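Local coordinates for NAD-dependent aldehyde dehydrogenase (Burkholderia multivorans, PDB 5UJU), which probably oxidises aldehydes to the corresponding carboxylic acids with NAD+ as the electron acceptor, as a dimeric member of the aldehyde dehydrogenase family, at residues 413-417 and 440-444; 354-358 and 452-456; 322-326 and 472-476; 336-340 and 379-384; 486-492 and 510-516. All coordinates share one frame; numbering follows the deposited sequence.

Interaction 1 of 5, residues 413-417 and 440-444; sequences ARAVG and LVLQL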
# COMPACT_ATOMS: atom_id res chain seq x y z
N ALA A 413 20.01 -11.73 -31.57
CA ALA A 413 18.67 -11.76 -32.15
C ALA A 413 18.70 -12.06 -33.65
O ALA A 413 17.73 -12.62 -34.18
CB ALA A 413 17.95 -10.43 -31.88
N ARG A 414 19.79 -11.70 -34.34
CA ARG A 414 19.87 -11.96 -35.78
C ARG A 414 19.66 -13.43 -36.11
O ARG A 414 19.08 -13.75 -37.15
CB ARG A 414 21.21 -11.49 -36.34
CG ARG A 414 21.30 -10.02 -36.63
CD ARG A 414 22.59 -9.70 -37.37
NE ARG A 414 22.69 -8.27 -37.66
CZ ARG A 414 23.48 -7.42 -37.01
NH1 ARG A 414 24.26 -7.87 -36.04
NH2 ARG A 414 23.50 -6.14 -37.34
N ALA A 415 20.13 -14.33 -35.26
CA ALA A 415 20.05 -15.75 -35.55
C ALA A 415 18.67 -16.34 -35.30
O ALA A 415 18.45 -17.51 -35.61
CB ALA A 415 21.08 -16.51 -34.71
N VAL A 416 17.73 -15.56 -34.77
CA VAL A 416 16.53 -16.15 -34.17
C VAL A 416 15.42 -16.44 -35.18
O VAL A 416 14.70 -17.44 -35.02
CB VAL A 416 16.05 -15.23 -33.03
CG1 VAL A 416 14.54 -15.16 -32.97
CG2 VAL A 416 16.62 -15.72 -31.71
N GLY A 417 15.25 -15.62 -36.21
CA GLY A 417 14.26 -15.93 -37.22
C GLY A 417 14.69 -15.52 -38.61
O GLY A 417 15.87 -15.62 -38.96
N LEU A 440 16.66 -3.74 -35.61
CA LEU A 440 16.56 -5.07 -36.18
C LEU A 440 15.11 -5.52 -36.14
O LEU A 440 14.49 -5.51 -35.07
CB LEU A 440 17.44 -6.05 -35.41
CG LEU A 440 17.32 -7.53 -35.80
CD1 LEU A 440 17.88 -7.79 -37.21
CD2 LEU A 440 18.02 -8.37 -34.78
N VAL A 441 14.57 -5.90 -37.30
CA VAL A 441 13.19 -6.36 -37.39
C VAL A 441 13.19 -7.77 -37.95
O VAL A 441 13.76 -8.02 -39.02
CB VAL A 441 12.31 -5.43 -38.25
CG1 VAL A 441 10.87 -5.95 -38.24
CG2 VAL A 441 12.34 -3.99 -37.71
N LEU A 442 12.56 -8.69 -37.23
CA LEU A 442 12.57 -10.10 -37.56
C LEU A 442 11.16 -10.60 -37.81
O LEU A 442 10.18 -10.04 -37.31
CB LEU A 442 13.22 -10.92 -36.45
CG LEU A 442 14.64 -10.48 -36.10
CD1 LEU A 442 14.93 -10.72 -34.63
CD2 LEU A 442 15.65 -11.20 -36.96
N GLN A 443 11.06 -11.67 -38.58
CA GLN A 443 9.80 -12.35 -38.78
C GLN A 443 9.81 -13.64 -37.97
O GLN A 443 10.77 -14.42 -38.05
CB GLN A 443 9.56 -12.66 -40.26
CG GLN A 443 8.27 -13.43 -40.51
CD GLN A 443 7.99 -13.69 -41.99
OE1 GLN A 443 8.41 -12.93 -42.87
NE2 GLN A 443 7.28 -14.76 -42.27
N LEU A 444 8.74 -13.87 -37.21
CA LEU A 444 8.54 -15.13 -36.50
C LEU A 444 7.14 -15.66 -36.77
O LEU A 444 6.29 -15.00 -37.38
CB LEU A 444 8.74 -14.96 -34.99
CG LEU A 444 10.19 -14.72 -34.58
CD1 LEU A 444 10.26 -14.50 -33.07
CD2 LEU A 444 11.03 -15.91 -35.01
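The flat group at the centre is the peptide between Ala-413 and Arg-414. Leu-440 CD2 sits over one face of it, 3.8 Å from Arg-414 N, and Leu-442 rises on the same side of the plane near the oxygen end, with CD1 3.4 Å from Ala-413 O. On the other face lies Val-416 N, which donates to Ala-413 O at 3.0 Å, so the oxygen is already engaged within its own turn of chain. This is the helix-on-sheet packing of an alpha/beta fold: the C-terminal part of helix 404-414 and the link after it lie against strand 440-445, close to the edge of the seven-stranded sheet.

Leu-440, Leu-442 and Leu-444 alternate with residues of the other face and present three leucines in a row. In Leu-440 CG stands anti to the backbone N (chi1 173°), which carries CD2 up to Ala-413 CB at 3.6 Å, while both its methyls also touch Arg-414 CG. The guanidinium lies farther off, in salt bridges with Asp-422 and Asp-411, so the aliphatic start of Arg-414 does the packing and its charge is answered at the periphery. Trp-456 closes in on Ala-413 and Val-416, and Phe-462 backs Leu-442 and Leu-444. The side-chain contacts across the segments are apolar, with one methyl against a backbone carbonyl, and 307 Å² is buried.

At the far end the chain swings toward the strand it will pair with. Val-416 CG1 meets Leu-444 CD2 at 4.1 Å, and Leu-444 CD2 also stands 3.9 Å from Gly-417 CA, where the backbone itself comes close to the leucine.

Interaction 2 of 5, residues 354-358 and 452-456; sequences PQNIY and FTQEW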
# COMPACT_ATOMS: atom_id res chain seq x y z
N PRO A 354 7.36 -1.03 -28.17
CA PRO A 354 6.81 -2.34 -28.56
C PRO A 354 7.91 -3.32 -28.96
O PRO A 354 8.92 -2.95 -29.57
CB PRO A 354 5.91 -2.02 -29.75
CG PRO A 354 6.52 -0.78 -30.36
CD PRO A 354 7.08 0.01 -29.18
N GLN A 355 7.69 -4.59 -28.64
CA GLN A 355 8.59 -5.64 -29.10
C GLN A 355 7.90 -6.63 -30.03
O GLN A 355 8.47 -7.00 -31.06
CB GLN A 355 9.19 -6.40 -27.90
CG GLN A 355 10.08 -7.56 -28.32
CD GLN A 355 10.58 -8.37 -27.14
OE1 GLN A 355 11.50 -7.96 -26.44
NE2 GLN A 355 9.98 -9.53 -26.92
N ASN A 356 6.70 -7.09 -29.69
CA ASN A 356 6.00 -8.14 -30.43
C ASN A 356 4.85 -7.53 -31.22
O ASN A 356 4.03 -6.79 -30.67
CB ASN A 356 5.48 -9.22 -29.48
CG ASN A 356 6.61 -9.96 -28.75
OD1 ASN A 356 7.80 -9.71 -28.98
ND2 ASN A 356 6.24 -10.87 -27.87
N ILE A 357 4.80 -7.84 -32.51
CA ILE A 357 3.78 -7.30 -33.41
C ILE A 357 3.05 -8.49 -34.04
O ILE A 357 3.61 -9.19 -34.90
CB ILE A 357 4.41 -6.39 -34.48
CG1 ILE A 357 5.20 -5.26 -33.79
CG2 ILE A 357 3.34 -5.80 -35.39
CD1 ILE A 357 6.01 -4.40 -34.74
N TYR A 358 1.82 -8.74 -33.60
CA TYR A 358 1.06 -9.91 -34.05
C TYR A 358 0.20 -9.55 -35.26
O TYR A 358 -0.55 -8.57 -35.22
CB TYR A 358 0.17 -10.45 -32.93
CG TYR A 358 0.93 -10.82 -31.67
CD1 TYR A 358 1.73 -11.96 -31.62
CD2 TYR A 358 0.84 -10.02 -30.54
CE1 TYR A 358 2.43 -12.29 -30.46
CE2 TYR A 358 1.53 -10.35 -29.38
CZ TYR A 358 2.32 -11.46 -29.34
OH TYR A 358 3.00 -11.76 -28.18
N PHE A 452 9.89 -15.03 -28.32
CA PHE A 452 9.34 -13.69 -28.21
C PHE A 452 8.65 -13.40 -26.88
O PHE A 452 8.15 -12.29 -26.70
CB PHE A 452 8.40 -13.36 -29.40
CG PHE A 452 7.19 -14.28 -29.55
CD1 PHE A 452 7.10 -15.13 -30.65
CD2 PHE A 452 6.13 -14.21 -28.67
CE1 PHE A 452 5.98 -15.95 -30.84
CE2 PHE A 452 5.01 -15.04 -28.85
CZ PHE A 452 4.94 -15.90 -29.93
N THR A 453 8.63 -14.36 -25.95
CA THR A 453 8.26 -14.05 -24.57
C THR A 453 9.47 -13.69 -23.72
O THR A 453 9.32 -13.43 -22.53
CB THR A 453 7.53 -15.22 -23.89
OG1 THR A 453 8.36 -16.38 -23.89
CG2 THR A 453 6.20 -15.54 -24.60
N GLN A 454 10.65 -13.64 -24.32
CA GLN A 454 11.81 -13.12 -23.61
C GLN A 454 11.90 -11.63 -23.87
O GLN A 454 11.37 -11.11 -24.86
CB GLN A 454 13.12 -13.77 -24.07
CG GLN A 454 13.13 -15.28 -24.14
CD GLN A 454 14.37 -15.76 -24.85
OE1 GLN A 454 15.45 -15.18 -24.70
NE2 GLN A 454 14.23 -16.80 -25.65
N GLU A 455 12.56 -10.93 -22.97
CA GLU A 455 12.80 -9.52 -23.19
C GLU A 455 14.11 -9.36 -23.95
O GLU A 455 15.11 -10.01 -23.64
CB GLU A 455 12.79 -8.77 -21.85
CG GLU A 455 12.77 -7.26 -21.96
CD GLU A 455 13.94 -6.59 -21.26
OE1 GLU A 455 14.58 -7.25 -20.41
OE2 GLU A 455 14.20 -5.41 -21.55
N TRP A 456 14.07 -8.58 -25.02
CA TRP A 456 15.24 -8.30 -25.84
C TRP A 456 15.48 -6.80 -25.74
O TRP A 456 14.91 -6.03 -26.51
CB TRP A 456 15.01 -8.73 -27.28
CG TRP A 456 14.80 -10.20 -27.43
CD1 TRP A 456 13.64 -10.89 -27.22
CD2 TRP A 456 15.78 -11.16 -27.83
NE1 TRP A 456 13.83 -12.23 -27.47
CE2 TRP A 456 15.14 -12.42 -27.84
CE3 TRP A 456 17.13 -11.09 -28.17
CZ2 TRP A 456 15.81 -13.60 -28.19
CZ3 TRP A 456 17.80 -12.25 -28.51
CH2 TRP A 456 17.14 -13.49 -28.52
O HOH W 1 11.75 -5.60 -25.09
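Gln-355 NE2 is gripped by two oxygens lying near its amide plane: Gln-454 O across the contact at 2.9 Å (163° at the hydrogen) and the neighbouring Asn-356 OD1 at 3.0 Å. The other end of the amide is used too, since Trp-456 N donates to Gln-355 OE1 at 3.0 Å. The extended chain, with CG anti to the backbone N (chi1 177°), thus presents its amide to the loop much as a peptide group would, answering the carbonyl of one residue and the N-H two residues on.

Asn-356, its rotation fixed through OD1, gives ND2 to Phe-452 O at 2.7 Å. The bond is straight at 173°, although ND2 stands above the carbonyl plane and not on a lone pair. Next along, Tyr-358 turns its ring edge toward the face of Phe-452, an offset edge-to-face pair with centroids 6.0 Å apart, while its hydroxyl lies beside Gln-323.

Loop 453-456 lies in the connection, through the short helix 449-452, between the parallel neighbours 440-445 and 460-466. The two amides tie it to the start of strand 356-360, near the sodium ion seen at Gly-348 and Gly-458 in this aldehyde dehydrogenase fold.

Interaction 3 of 5, residues 322-326 and 472-476; sequences NQIVI and SLDLA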
# COMPACT_ATOMS: atom_id res chain seq x y z
N ASN A 322 6.11 -5.77 -24.34
CA ASN A 322 5.17 -4.84 -24.95
C ASN A 322 4.77 -5.33 -26.34
O ASN A 322 5.62 -5.77 -27.12
CB ASN A 322 5.77 -3.44 -25.02
CG ASN A 322 6.09 -2.88 -23.64
OD1 ASN A 322 5.32 -3.07 -22.69
ND2 ASN A 322 7.22 -2.20 -23.51
N GLN A 323 3.48 -5.22 -26.64
CA GLN A 323 2.87 -5.97 -27.73
C GLN A 323 1.99 -5.06 -28.57
O GLN A 323 1.39 -4.12 -28.07
CB GLN A 323 2.04 -7.13 -27.18
CG GLN A 323 2.87 -8.25 -26.57
CD GLN A 323 2.03 -9.23 -25.77
OE1 GLN A 323 1.30 -8.85 -24.85
NE2 GLN A 323 2.12 -10.50 -26.14
N ILE A 324 1.93 -5.36 -29.88
CA ILE A 324 1.00 -4.72 -30.81
C ILE A 324 0.18 -5.81 -31.48
O ILE A 324 0.75 -6.79 -31.98
CB ILE A 324 1.72 -3.87 -31.87
CG1 ILE A 324 2.59 -2.78 -31.25
CG2 ILE A 324 0.71 -3.23 -32.80
CD1 ILE A 324 3.34 -1.97 -32.31
N VAL A 325 -1.13 -5.64 -31.50
CA VAL A 325 -2.04 -6.54 -32.21
C VAL A 325 -2.56 -5.80 -33.42
O VAL A 325 -3.23 -4.76 -33.28
CB VAL A 325 -3.19 -7.02 -31.31
CG1 VAL A 325 -4.22 -7.78 -32.16
CG2 VAL A 325 -2.68 -7.92 -30.18
N ILE A 326 -2.25 -6.30 -34.62
CA ILE A 326 -2.71 -5.70 -35.87
C ILE A 326 -3.83 -6.57 -36.44
O ILE A 326 -3.60 -7.71 -36.86
CB ILE A 326 -1.58 -5.51 -36.89
CG1 ILE A 326 -0.49 -4.61 -36.30
CG2 ILE A 326 -2.16 -4.89 -38.14
CD1 ILE A 326 0.63 -4.25 -37.28
N SER A 472 -4.16 -13.70 -31.66
CA SER A 472 -3.30 -12.58 -31.28
C SER A 472 -3.71 -12.01 -29.93
O SER A 472 -2.87 -11.75 -29.06
CB SER A 472 -3.35 -11.49 -32.34
OG SER A 472 -2.95 -11.96 -33.61
N LEU A 473 -5.02 -11.80 -29.75
CA LEU A 473 -5.52 -11.15 -28.54
C LEU A 473 -5.43 -12.08 -27.34
O LEU A 473 -5.13 -11.63 -26.23
CB LEU A 473 -6.95 -10.68 -28.76
CG LEU A 473 -7.04 -9.43 -29.64
CD1 LEU A 473 -8.48 -9.17 -30.05
CD2 LEU A 473 -6.44 -8.22 -28.89
N ASP A 474 -5.74 -13.36 -27.54
CA ASP A 474 -5.59 -14.31 -26.44
C ASP A 474 -4.14 -14.41 -26.01
O ASP A 474 -3.83 -14.44 -24.81
CB ASP A 474 -6.12 -15.68 -26.87
CG ASP A 474 -6.05 -16.71 -25.74
OD1 ASP A 474 -6.70 -16.49 -24.70
OD2 ASP A 474 -5.33 -17.72 -25.89
N LEU A 475 -3.23 -14.47 -26.99
CA LEU A 475 -1.81 -14.55 -26.69
C LEU A 475 -1.31 -13.29 -25.98
O LEU A 475 -0.58 -13.38 -24.99
CB LEU A 475 -1.04 -14.79 -27.98
CG LEU A 475 0.41 -15.23 -27.81
CD1 LEU A 475 0.45 -16.44 -26.91
CD2 LEU A 475 1.00 -15.55 -29.17
N ALA A 476 -1.73 -12.11 -26.46
CA ALA A 476 -1.23 -10.86 -25.88
C ALA A 476 -1.65 -10.72 -24.43
O ALA A 476 -0.84 -10.36 -23.56
CB ALA A 476 -1.72 -9.68 -26.71
O HOH W 2 -4.07 -9.83 -35.36
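Val-325 forms the apolar centre, standing between one turn of helix and the next. Its CG1 lies 3.8 Å from Ser-472 CB, and Leu-473 CD2 reaches in to 4.0 Å from that methyl. CG2, placed anti to the carbonyl carbon by chi1 of 171°, packs on Ala-476 CB at 4.0 Å. Two residues earlier, on the same side of the strand, the extended side chain of Gln-323 lies against the helix backbone, with CD 3.6 Å from Ala-476 CA. The orientation of its amide is doubtful, and turned over it might bond to Ala-476 O.

A water spans the other end: it donates to Ile-326 O at 2.6 Å and lies 3.0 Å from Ser-472 OG. That hydroxyl has further hydrogen-bond partners in Thr-466 and Ser-468, so the residues leading into the helix orient the group that holds the water. Farther out, Leu-473 is backed by helix 495-508, and Leu-488 of the adjoining strand touches both Gln-323 and Ala-476.

The short axes of strand 323-326 and helix 472-476 run nearly antiparallel, 167° apart and 9.0 Å from each other, as expected where helix 469-483, between strands 460-466 and 487-491, lies along the parallel strands it covers. Every touching residue is buried. The contact combines an aliphatic centre at Val-325 with a side-chain amide laid on the helix backbone, and the bound water makes a mediated link between strand end and helix.

Interaction 4 of 5, residues 336-340 and 379-384; sequences AKNIA and AIAGAV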
# COMPACT_ATOMS: atom_id res chain seq x y z
N ALA A 336 1.76 1.89 -40.25
CA ALA A 336 3.12 1.40 -40.33
C ALA A 336 4.13 2.47 -39.92
O ALA A 336 5.09 2.19 -39.21
CB ALA A 336 3.42 0.89 -41.74
N LYS A 337 3.91 3.71 -40.35
CA LYS A 337 4.83 4.78 -39.98
C LYS A 337 4.80 5.03 -38.47
O LYS A 337 5.85 5.24 -37.85
CB LYS A 337 4.49 6.06 -40.75
CG LYS A 337 5.57 7.13 -40.68
CD LYS A 337 5.19 8.39 -41.46
CE LYS A 337 6.44 9.09 -41.98
NZ LYS A 337 6.36 10.58 -41.94
N ASN A 338 3.61 5.00 -37.87
CA ASN A 338 3.51 5.21 -36.43
C ASN A 338 4.23 4.09 -35.67
O ASN A 338 4.98 4.35 -34.73
CB ASN A 338 2.04 5.29 -36.01
CG ASN A 338 1.87 5.44 -34.50
OD1 ASN A 338 1.99 4.47 -33.76
ND2 ASN A 338 1.56 6.66 -34.06
N ILE A 339 3.99 2.84 -36.08
CA ILE A 339 4.71 1.73 -35.46
C ILE A 339 6.21 1.89 -35.65
O ILE A 339 7.00 1.64 -34.72
CB ILE A 339 4.20 0.40 -36.04
CG1 ILE A 339 2.80 0.09 -35.51
CG2 ILE A 339 5.20 -0.73 -35.74
CD1 ILE A 339 2.14 -1.09 -36.21
N ALA A 340 6.62 2.34 -36.83
CA ALA A 340 8.04 2.51 -37.12
C ALA A 340 8.69 3.55 -36.20
O ALA A 340 9.80 3.34 -35.70
CB ALA A 340 8.23 2.93 -38.57
N ALA A 379 5.61 -3.25 -44.96
CA ALA A 379 5.25 -1.87 -44.69
C ALA A 379 5.95 -1.37 -43.42
O ALA A 379 6.45 -0.24 -43.39
CB ALA A 379 3.73 -1.74 -44.57
N ILE A 380 6.00 -2.20 -42.39
CA ILE A 380 6.68 -1.82 -41.16
C ILE A 380 8.18 -1.74 -41.38
O ILE A 380 8.82 -0.74 -41.04
CB ILE A 380 6.32 -2.80 -40.03
CG1 ILE A 380 4.81 -2.72 -39.74
CG2 ILE A 380 7.19 -2.53 -38.79
CD1 ILE A 380 4.29 -3.82 -38.87
N ALA A 381 8.77 -2.80 -41.97
CA ALA A 381 10.22 -2.82 -42.16
C ALA A 381 10.67 -1.65 -43.02
O ALA A 381 11.67 -0.98 -42.70
CB ALA A 381 10.66 -4.14 -42.79
N GLY A 382 9.93 -1.36 -44.09
CA GLY A 382 10.33 -0.28 -44.98
C GLY A 382 10.20 1.09 -44.34
O GLY A 382 11.03 1.97 -44.57
N ALA A 383 9.15 1.30 -43.55
CA ALA A 383 9.02 2.57 -42.86
C ALA A 383 10.14 2.74 -41.83
O ALA A 383 10.64 3.86 -41.63
CB ALA A 383 7.65 2.69 -42.19
N VAL A 384 10.56 1.65 -41.19
CA VAL A 384 11.66 1.73 -40.23
C VAL A 384 12.96 2.08 -40.95
O VAL A 384 13.71 2.96 -40.51
CB VAL A 384 11.81 0.43 -39.43
CG1 VAL A 384 13.09 0.48 -38.59
CG2 VAL A 384 10.61 0.22 -38.51
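Ala-340 CB is a small bump that drops between Ala-383 CB at 3.7 Å and Val-384 CG2 at 3.6 Å, and one turn earlier Ala-336 CB does the same beside Ala-379. There it rests 3.6 Å from Ala-379 O, with Ala-379 CB on one flank and Ile-380 N on another. The two alanines, four residues apart, form one ridge. It lies in the groove between a ridge made by Ala-379 and Ala-383 and a second made by Ile-380 and Val-384.

The fit is mutual. Ala-383 CB fills the hollow bounded by Ala-336 O, Lys-337 CA at 4.1 Å and Ala-340 CB, so both helices offer a bump and a recess at the same level. Methyl side chains let the backbones come close: the CA atoms of Ala-340 and Val-384 stand 4.8 Å apart, and the short axes approach to 8.2 Å.

Below this alanine layer the larger residues take over. Ile-339 CG2 meets Ile-380 CG2 at 4.1 Å, each branch standing anti to its own backbone N, and the two side chains then spread onto the sheet, where Ile-324, Ile-326 and Ile-357 receive them. Lys-337 points away at the exposed margin.

The signed crossing angle of the short segments 336-340 and 379-384, -57°, together with ridges built from residues four apart on both helices, identifies ridges-into-grooves packing in the class near -50°. It joins helices 332-344 and 373-388 as neighbours on one face of the central sheet of an alpha/beta domain.

Interaction 5 of 5, residues 486-492 and 510-516; sequences LTLSVYS and VALSINL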
# COMPACT_ATOMS: atom_id res chain seq x y z
N LEU A 486 4.09 -3.17 -19.98
CA LEU A 486 3.73 -1.77 -19.74
C LEU A 486 2.75 -1.22 -20.76
O LEU A 486 1.94 -0.37 -20.41
CB LEU A 486 4.98 -0.89 -19.73
CG LEU A 486 5.90 -1.02 -18.52
CD1 LEU A 486 6.99 0.04 -18.62
CD2 LEU A 486 5.14 -0.90 -17.19
N THR A 487 2.80 -1.66 -22.03
CA THR A 487 1.87 -1.13 -23.02
C THR A 487 1.36 -2.25 -23.91
O THR A 487 2.05 -3.25 -24.15
CB THR A 487 2.50 -0.03 -23.89
OG1 THR A 487 3.62 -0.56 -24.61
CG2 THR A 487 2.98 1.16 -23.03
N LEU A 488 0.14 -2.06 -24.39
CA LEU A 488 -0.50 -2.90 -25.39
C LEU A 488 -1.18 -1.99 -26.40
O LEU A 488 -1.89 -1.06 -26.01
CB LEU A 488 -1.51 -3.86 -24.75
CG LEU A 488 -2.38 -4.66 -25.73
CD1 LEU A 488 -1.54 -5.69 -26.51
CD2 LEU A 488 -3.52 -5.33 -24.96
N SER A 489 -0.97 -2.26 -27.68
CA SER A 489 -1.46 -1.41 -28.76
C SER A 489 -2.25 -2.26 -29.75
O SER A 489 -1.80 -3.35 -30.12
CB SER A 489 -0.28 -0.71 -29.47
OG SER A 489 -0.69 0.19 -30.49
N VAL A 490 -3.41 -1.78 -30.17
CA VAL A 490 -4.25 -2.55 -31.08
C VAL A 490 -4.66 -1.69 -32.27
O VAL A 490 -4.99 -0.50 -32.12
CB VAL A 490 -5.50 -3.13 -30.37
CG1 VAL A 490 -6.39 -2.03 -29.83
CG2 VAL A 490 -6.30 -4.06 -31.32
N TYR A 491 -4.64 -2.29 -33.46
CA TYR A 491 -5.10 -1.67 -34.70
C TYR A 491 -6.26 -2.51 -35.21
O TYR A 491 -6.07 -3.69 -35.55
CB TYR A 491 -3.99 -1.60 -35.74
CG TYR A 491 -2.91 -0.63 -35.37
CD1 TYR A 491 -2.94 0.69 -35.82
CD2 TYR A 491 -1.85 -1.02 -34.54
CE1 TYR A 491 -1.95 1.59 -35.46
CE2 TYR A 491 -0.86 -0.12 -34.17
CZ TYR A 491 -0.91 1.18 -34.63
OH TYR A 491 0.07 2.08 -34.29
N SER A 492 -7.46 -1.92 -35.24
CA SER A 492 -8.62 -2.60 -35.79
C SER A 492 -9.68 -1.56 -36.15
O SER A 492 -9.85 -0.57 -35.43
CB SER A 492 -9.21 -3.62 -34.82
OG SER A 492 -10.35 -4.24 -35.39
N VAL A 510 -2.69 -4.17 -18.36
CA VAL A 510 -1.80 -3.36 -19.17
C VAL A 510 -2.60 -2.26 -19.85
O VAL A 510 -3.73 -2.49 -20.30
CB VAL A 510 -1.03 -4.22 -20.19
CG1 VAL A 510 -2.00 -4.97 -21.12
CG2 VAL A 510 -0.05 -3.39 -21.00
N ALA A 511 -2.02 -1.07 -19.91
CA ALA A 511 -2.66 0.06 -20.56
C ALA A 511 -2.78 -0.16 -22.06
O ALA A 511 -1.86 -0.67 -22.71
CB ALA A 511 -1.87 1.34 -20.27
N LEU A 512 -3.93 0.21 -22.61
CA LEU A 512 -4.28 -0.04 -24.01
C LEU A 512 -4.25 1.24 -24.83
O LEU A 512 -4.84 2.25 -24.44
CB LEU A 512 -5.66 -0.67 -24.11
CG LEU A 512 -6.14 -1.02 -25.52
CD1 LEU A 512 -5.29 -2.13 -26.11
CD2 LEU A 512 -7.61 -1.40 -25.50
N SER A 513 -3.60 1.18 -25.99
CA SER A 513 -3.65 2.23 -27.00
C SER A 513 -4.36 1.70 -28.24
O SER A 513 -4.11 0.57 -28.67
CB SER A 513 -2.24 2.72 -27.35
OG SER A 513 -1.57 3.25 -26.19
N ILE A 514 -5.25 2.52 -28.82
CA ILE A 514 -6.14 2.09 -29.89
C ILE A 514 -5.89 2.94 -31.13
O ILE A 514 -5.98 4.17 -31.07
CB ILE A 514 -7.61 2.18 -29.47
CG1 ILE A 514 -7.87 1.30 -28.24
CG2 ILE A 514 -8.52 1.74 -30.62
CD1 ILE A 514 -8.98 1.82 -27.35
N ASN A 515 -5.58 2.28 -32.25
CA ASN A 515 -5.49 2.91 -33.58
C ASN A 515 -4.59 4.15 -33.58
O ASN A 515 -4.97 5.23 -34.05
CB ASN A 515 -6.89 3.26 -34.11
CG ASN A 515 -7.69 2.02 -34.45
OD1 ASN A 515 -7.13 1.01 -34.86
ND2 ASN A 515 -9.01 2.08 -34.24
N LEU A 516 -3.38 4.00 -33.05
CA LEU A 516 -2.39 5.08 -33.08
C LEU A 516 -1.83 5.23 -34.49
O LEU A 516 -0.89 4.53 -34.88
CB LEU A 516 -1.28 4.82 -32.07
CG LEU A 516 -1.66 4.73 -30.60
CD1 LEU A 516 -0.39 4.59 -29.76
CD2 LEU A 516 -2.49 5.94 -30.14
O HOH W 3 0.21 -0.66 -18.21
O HOH W 4 -2.62 1.67 -31.68
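Tyr-491 reaches over the end of the neighbouring strand. Its CB lies 4.2 Å from Asn-515 OD1, CD1 is 4.1 Å from Asn-515 CA, and CE1 runs past the backbone of Leu-516 until OH donates to Leu-516 O at 2.7 Å. That carbonyl sits at the ring edge, in plane. One ring face carries a water 3.4 Å above it, offset toward the rim; this water takes the N-H of Leu-516 and hydrogen-bonds to Ser-489 OG and Val-490 O.

Asn-515 returns the grip. Its OD1 accepts from Ser-492 N at 3.0 Å, in the carbonyl plane and on a lone pair, while ND2 donates a hydrogen bond to Ser-492 O at 3.0 Å. This two-bond pairing carries the join past the strand end, where Asn-515 N still bonds Val-490 O at 2.8 Å.

Between these ends the register is parallel, Leu-488 beside Leu-512 and Val-490 beside Ile-514. On the face of those residues Leu-512 CD1 wedges against Leu-488 CD2 at 3.8 Å. Strands 487-491 and 511-514 with helix 495-508 form a beta-alpha-beta unit, and residues 512-514 pair in parallel with a strand of the second subunit, the intersubunit sheet extension known from aldehyde dehydrogenase dimers.

Overall arrangement
Interactions 1, 2, 3 and 5 draw on one seven-stranded sheet, and interaction 4 packs on it. Strands 356-360, 323-326 and 487-491 lie side by side, so interactions 2, 3 and 5 are joined by backbone hydrogen bonds between neighbouring strands. Val-325 and Ile-324 point to opposite faces: interaction 3 covers one with helix 469-483, interaction 4 the other. Interactions 3, 4 and 5 are buried, whereas 1 and 2 are partly so and meet where Trp-456 packs on Ala-413 and Val-416. Contacts 1 and 4 rest on aliphatic packing, 3 adds a water, 2 depends on side-chain amides, and strand pair 5 on backbone hydrogen bonds plus side-chain ones, at the edge that continues into the second subunit.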